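Long-range contact in Ifi204 (Mus musculus domesticus, PDB 5YZW), which probably senses foreign DNA in innate immunity, binding it through HIN domains such as the one described here: residues Y124-I136 with G139-Y152. Residues are numbered along the deposited sequence; the frame is centred on the assembly and turned at random.
Sequences YLVNKKTERNKFI and GIGDDTGKMEVVVY
Tyr152 CD1 sits over the face of the Phe135 ring, 3.5 Å above the plane at its centre; the two planes are inclined at 37°, an oblique pairing. Tyr152 carries its ring across to Phe135 with CG anti to the backbone N (chi1 -177°). At the rim of the Phe135 ring, CD2 meets Val150 CG1 at 3.9 Å. Lys134 runs alongside Tyr152, its CB near CE1, while its bent chain brings NZ back to Asn133 O. An alanine at Phe135 is likely to leave Tyr152 without the ring it leans on and Val150 CG1 with a gap beside it. Next, Ile136 and Val151 exchange two backbone hydrogen bonds, and Ile136 CG2 packs 3.5 Å from Val151 CB. All this belongs to a three-stranded antiparallel meander, turned at Arg132–Phe135 by a type I' turn, within an OB-fold barrel of the HIN domain. Farther down, Asn127 and Lys128 both face Gly139 in a classic beta bulge: Asn127 N reaches Gly139 O at 2.8 Å, and Gly139 N reaches Lys128 O at 2.9 Å. Beyond it, Ile140 CD1 makes a CH-pi contact over one face of the Tyr124 ring, 4.1 Å from its centroid; the Tyr124 hydroxyl bonds the Pro106 carbonyl.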
# COMPACT_ATOMS: atom_id res chain seq x y z
N TYR A 124 -4.58 -0.44 11.69
CA TYR A 124 -5.69 -0.16 12.59
C TYR A 124 -5.97 -1.37 13.48
O TYR A 124 -5.65 -2.51 13.13
CB TYR A 124 -6.95 0.21 11.81
CG TYR A 124 -6.78 1.40 10.90
CD1 TYR A 124 -6.88 2.69 11.40
CD2 TYR A 124 -6.47 1.23 9.56
CE1 TYR A 124 -6.72 3.79 10.57
CE2 TYR A 124 -6.29 2.33 8.72
CZ TYR A 124 -6.42 3.61 9.24
OH TYR A 124 -6.24 4.70 8.42
N LEU A 125 -6.57 -1.09 14.63
CA LEU A 125 -7.02 -2.13 15.56
C LEU A 125 -8.42 -2.59 15.17
O LEU A 125 -9.30 -1.76 14.92
CB LEU A 125 -7.02 -1.61 17.00
CG LEU A 125 -5.66 -1.34 17.65
CD1 LEU A 125 -5.24 0.11 17.47
CD2 LEU A 125 -5.71 -1.72 19.13
N VAL A 126 -8.61 -3.90 15.13
CA VAL A 126 -9.91 -4.49 14.82
C VAL A 126 -10.66 -4.75 16.11
O VAL A 126 -10.07 -5.20 17.10
CB VAL A 126 -9.73 -5.80 14.02
CG1 VAL A 126 -11.07 -6.25 13.43
CG2 VAL A 126 -8.67 -5.62 12.92
N ASN A 127 -11.96 -4.47 16.12
CA ASN A 127 -12.77 -4.67 17.31
C ASN A 127 -13.97 -5.59 17.10
O ASN A 127 -14.58 -6.00 18.09
CB ASN A 127 -13.25 -3.32 17.87
CG ASN A 127 -14.07 -2.52 16.87
OD1 ASN A 127 -14.99 -3.04 16.23
ND2 ASN A 127 -13.75 -1.24 16.74
N LYS A 128 -14.33 -5.90 15.86
CA LYS A 128 -15.43 -6.82 15.60
C LYS A 128 -15.19 -7.50 14.27
O LYS A 128 -14.60 -6.92 13.35
CB LYS A 128 -16.79 -6.09 15.60
CG LYS A 128 -17.99 -7.03 15.43
CD LYS A 128 -19.28 -6.28 15.14
CE LYS A 128 -19.53 -5.16 16.13
NZ LYS A 128 -20.95 -5.13 16.59
N LYS A 129 -15.62 -8.76 14.17
CA LYS A 129 -15.57 -9.53 12.94
C LYS A 129 -16.92 -10.18 12.70
O LYS A 129 -17.49 -10.77 13.62
CB LYS A 129 -14.46 -10.59 12.99
CG LYS A 129 -14.45 -11.57 11.83
CD LYS A 129 -13.23 -12.51 11.94
CE LYS A 129 -13.34 -13.70 10.98
NZ LYS A 129 -12.11 -14.54 10.91
N THR A 130 -17.44 -10.04 11.48
CA THR A 130 -18.64 -10.75 11.07
C THR A 130 -18.50 -11.13 9.61
O THR A 130 -17.81 -10.45 8.84
CB THR A 130 -19.94 -9.93 11.27
OG1 THR A 130 -20.19 -9.17 10.09
CG2 THR A 130 -19.85 -8.99 12.47
N GLU A 131 -19.17 -12.23 9.21
CA GLU A 131 -19.16 -12.69 7.83
C GLU A 131 -20.58 -12.87 7.33
O GLU A 131 -21.45 -13.31 8.08
CB GLU A 131 -18.41 -14.01 7.68
CG GLU A 131 -17.36 -14.27 8.75
CD GLU A 131 -16.65 -15.60 8.56
OE1 GLU A 131 -16.03 -16.10 9.53
OE2 GLU A 131 -16.71 -16.15 7.43
N ARG A 132 -20.76 -12.64 6.05
CA ARG A 132 -22.03 -12.84 5.41
C ARG A 132 -21.95 -12.85 3.91
O ARG A 132 -21.57 -11.89 3.29
CB ARG A 132 -23.13 -11.90 5.90
CG ARG A 132 -22.79 -10.43 6.11
CD ARG A 132 -23.98 -9.62 6.62
NE ARG A 132 -23.74 -8.18 6.54
CZ ARG A 132 -23.23 -7.45 7.53
NH1 ARG A 132 -22.90 -8.02 8.67
NH2 ARG A 132 -23.03 -6.15 7.38
N ASN A 133 -22.31 -13.97 3.32
CA ASN A 133 -22.32 -14.13 1.87
C ASN A 133 -20.94 -13.88 1.27
O ASN A 133 -20.78 -13.09 0.34
CB ASN A 133 -23.36 -13.23 1.21
CG ASN A 133 -24.76 -13.46 1.76
OD1 ASN A 133 -25.04 -13.16 2.92
ND2 ASN A 133 -25.63 -14.02 0.93
N LYS A 134 -19.93 -14.60 1.79
CA LYS A 134 -18.55 -14.62 1.29
C LYS A 134 -17.78 -13.33 1.62
O LYS A 134 -16.55 -13.30 1.54
CB LYS A 134 -18.50 -14.90 -0.23
CG LYS A 134 -19.66 -15.76 -0.81
CD LYS A 134 -19.67 -15.79 -2.35
CE LYS A 134 -20.13 -14.47 -2.98
NZ LYS A 134 -21.32 -13.85 -2.35
N PHE A 135 -18.43 -12.29 2.09
CA PHE A 135 -17.71 -11.09 2.45
C PHE A 135 -17.38 -11.21 3.88
O PHE A 135 -18.01 -11.96 4.54
CB PHE A 135 -18.60 -9.86 2.32
CG PHE A 135 -18.93 -9.52 0.92
CD1 PHE A 135 -19.81 -10.28 0.22
CD2 PHE A 135 -18.35 -8.47 0.31
CE1 PHE A 135 -20.11 -9.99 -1.07
CE2 PHE A 135 -18.63 -8.18 -0.97
CZ PHE A 135 -19.51 -8.94 -1.67
N ILE A 136 -16.41 -10.46 4.36
CA ILE A 136 -16.05 -10.40 5.76
C ILE A 136 -15.82 -8.95 6.17
O ILE A 136 -15.06 -8.22 5.53
CB ILE A 136 -14.84 -11.30 6.08
CG1 ILE A 136 -14.27 -10.96 7.45
CG2 ILE A 136 -13.80 -11.17 5.02
CD1 ILE A 136 -13.40 -12.03 7.94
N GLY A 139 -14.92 -4.44 11.86
CA GLY A 139 -15.03 -3.17 12.54
C GLY A 139 -13.65 -2.71 13.01
O GLY A 139 -12.98 -3.44 13.75
N ILE A 140 -13.22 -1.53 12.57
CA ILE A 140 -11.96 -0.95 13.02
C ILE A 140 -12.24 0.41 13.64
O ILE A 140 -13.26 1.05 13.37
CB ILE A 140 -10.91 -0.81 11.89
CG1 ILE A 140 -11.38 0.21 10.84
CG2 ILE A 140 -10.58 -2.15 11.26
CD1 ILE A 140 -10.28 0.65 9.85
N GLY A 141 -11.29 0.86 14.47
CA GLY A 141 -11.43 2.17 15.09
C GLY A 141 -10.11 2.71 15.59
O GLY A 141 -9.08 2.03 15.60
N ASP A 142 -10.16 3.98 15.98
CA ASP A 142 -9.06 4.66 16.67
C ASP A 142 -9.67 5.69 17.62
O ASP A 142 -10.88 5.69 17.87
CB ASP A 142 -8.07 5.26 15.66
CG ASP A 142 -8.69 6.30 14.74
OD1 ASP A 142 -9.77 6.85 15.06
OD2 ASP A 142 -8.11 6.56 13.65
N ASP A 143 -8.83 6.57 18.15
CA ASP A 143 -9.26 7.62 19.07
C ASP A 143 -9.99 8.77 18.37
O ASP A 143 -10.14 9.84 18.96
CB ASP A 143 -8.05 8.17 19.83
CG ASP A 143 -6.90 8.55 18.91
OD1 ASP A 143 -6.80 7.95 17.82
OD2 ASP A 143 -6.10 9.43 19.28
N THR A 144 -10.44 8.56 17.12
CA THR A 144 -11.20 9.56 16.38
C THR A 144 -12.49 9.04 15.76
O THR A 144 -13.34 9.86 15.41
CB THR A 144 -10.34 10.18 15.26
OG1 THR A 144 -9.81 9.15 14.42
CG2 THR A 144 -9.20 11.00 15.84
N GLY A 145 -12.66 7.73 15.60
CA GLY A 145 -13.88 7.22 15.00
C GLY A 145 -13.78 5.73 14.73
O GLY A 145 -12.85 5.06 15.17
N LYS A 146 -14.78 5.23 14.00
CA LYS A 146 -14.93 3.81 13.70
C LYS A 146 -15.42 3.65 12.27
O LYS A 146 -16.14 4.51 11.76
CB LYS A 146 -15.92 3.12 14.67
CG LYS A 146 -15.49 3.11 16.14
CD LYS A 146 -16.43 3.96 17.00
CE LYS A 146 -15.87 4.17 18.40
NZ LYS A 146 -16.93 4.48 19.40
N MET A 147 -15.03 2.55 11.63
CA MET A 147 -15.51 2.23 10.29
C MET A 147 -15.36 0.73 10.06
O MET A 147 -14.85 -0.01 10.91
CB MET A 147 -14.78 3.05 9.22
CG MET A 147 -13.26 3.06 9.33
SD MET A 147 -12.36 4.07 8.10
CE MET A 147 -13.50 4.13 6.74
N GLU A 148 -15.81 0.28 8.89
CA GLU A 148 -15.75 -1.12 8.49
C GLU A 148 -14.69 -1.30 7.42
O GLU A 148 -14.57 -0.48 6.51
CB GLU A 148 -17.10 -1.59 7.93
CG GLU A 148 -18.19 -1.86 8.91
CD GLU A 148 -19.43 -2.38 8.22
OE1 GLU A 148 -19.61 -2.07 7.02
OE2 GLU A 148 -20.22 -3.11 8.86
N VAL A 149 -13.93 -2.39 7.53
CA VAL A 149 -13.12 -2.87 6.42
C VAL A 149 -13.88 -4.02 5.78
O VAL A 149 -14.22 -5.00 6.45
CB VAL A 149 -11.73 -3.32 6.89
CG1 VAL A 149 -10.91 -3.84 5.72
CG2 VAL A 149 -11.00 -2.16 7.57
N VAL A 150 -14.18 -3.90 4.50
CA VAL A 150 -14.93 -4.91 3.77
C VAL A 150 -13.93 -5.72 2.95
O VAL A 150 -13.24 -5.19 2.07
CB VAL A 150 -16.02 -4.29 2.88
CG1 VAL A 150 -16.83 -5.39 2.19
CG2 VAL A 150 -16.94 -3.43 3.73
N VAL A 151 -13.85 -7.01 3.25
CA VAL A 151 -12.93 -7.92 2.57
C VAL A 151 -13.74 -8.95 1.80
O VAL A 151 -14.67 -9.56 2.35
CB VAL A 151 -11.95 -8.57 3.56
CG1 VAL A 151 -11.02 -9.53 2.83
CG2 VAL A 151 -11.13 -7.48 4.25
N TYR A 152 -13.38 -9.15 0.54
CA TYR A 152 -13.95 -10.18 -0.31
C TYR A 152 -12.83 -10.85 -1.11
O TYR A 152 -11.86 -10.20 -1.49
CB TYR A 152 -14.98 -9.59 -1.26
CG TYR A 152 -15.66 -10.62 -2.11
CD1 TYR A 152 -16.70 -11.38 -1.60
CD2 TYR A 152 -15.25 -10.85 -3.42
CE1 TYR A 152 -17.33 -12.33 -2.37
CE2 TYR A 152 -15.88 -11.80 -4.20
CZ TYR A 152 -16.91 -12.54 -3.67
OH TYR A 152 -17.54 -13.49 -4.43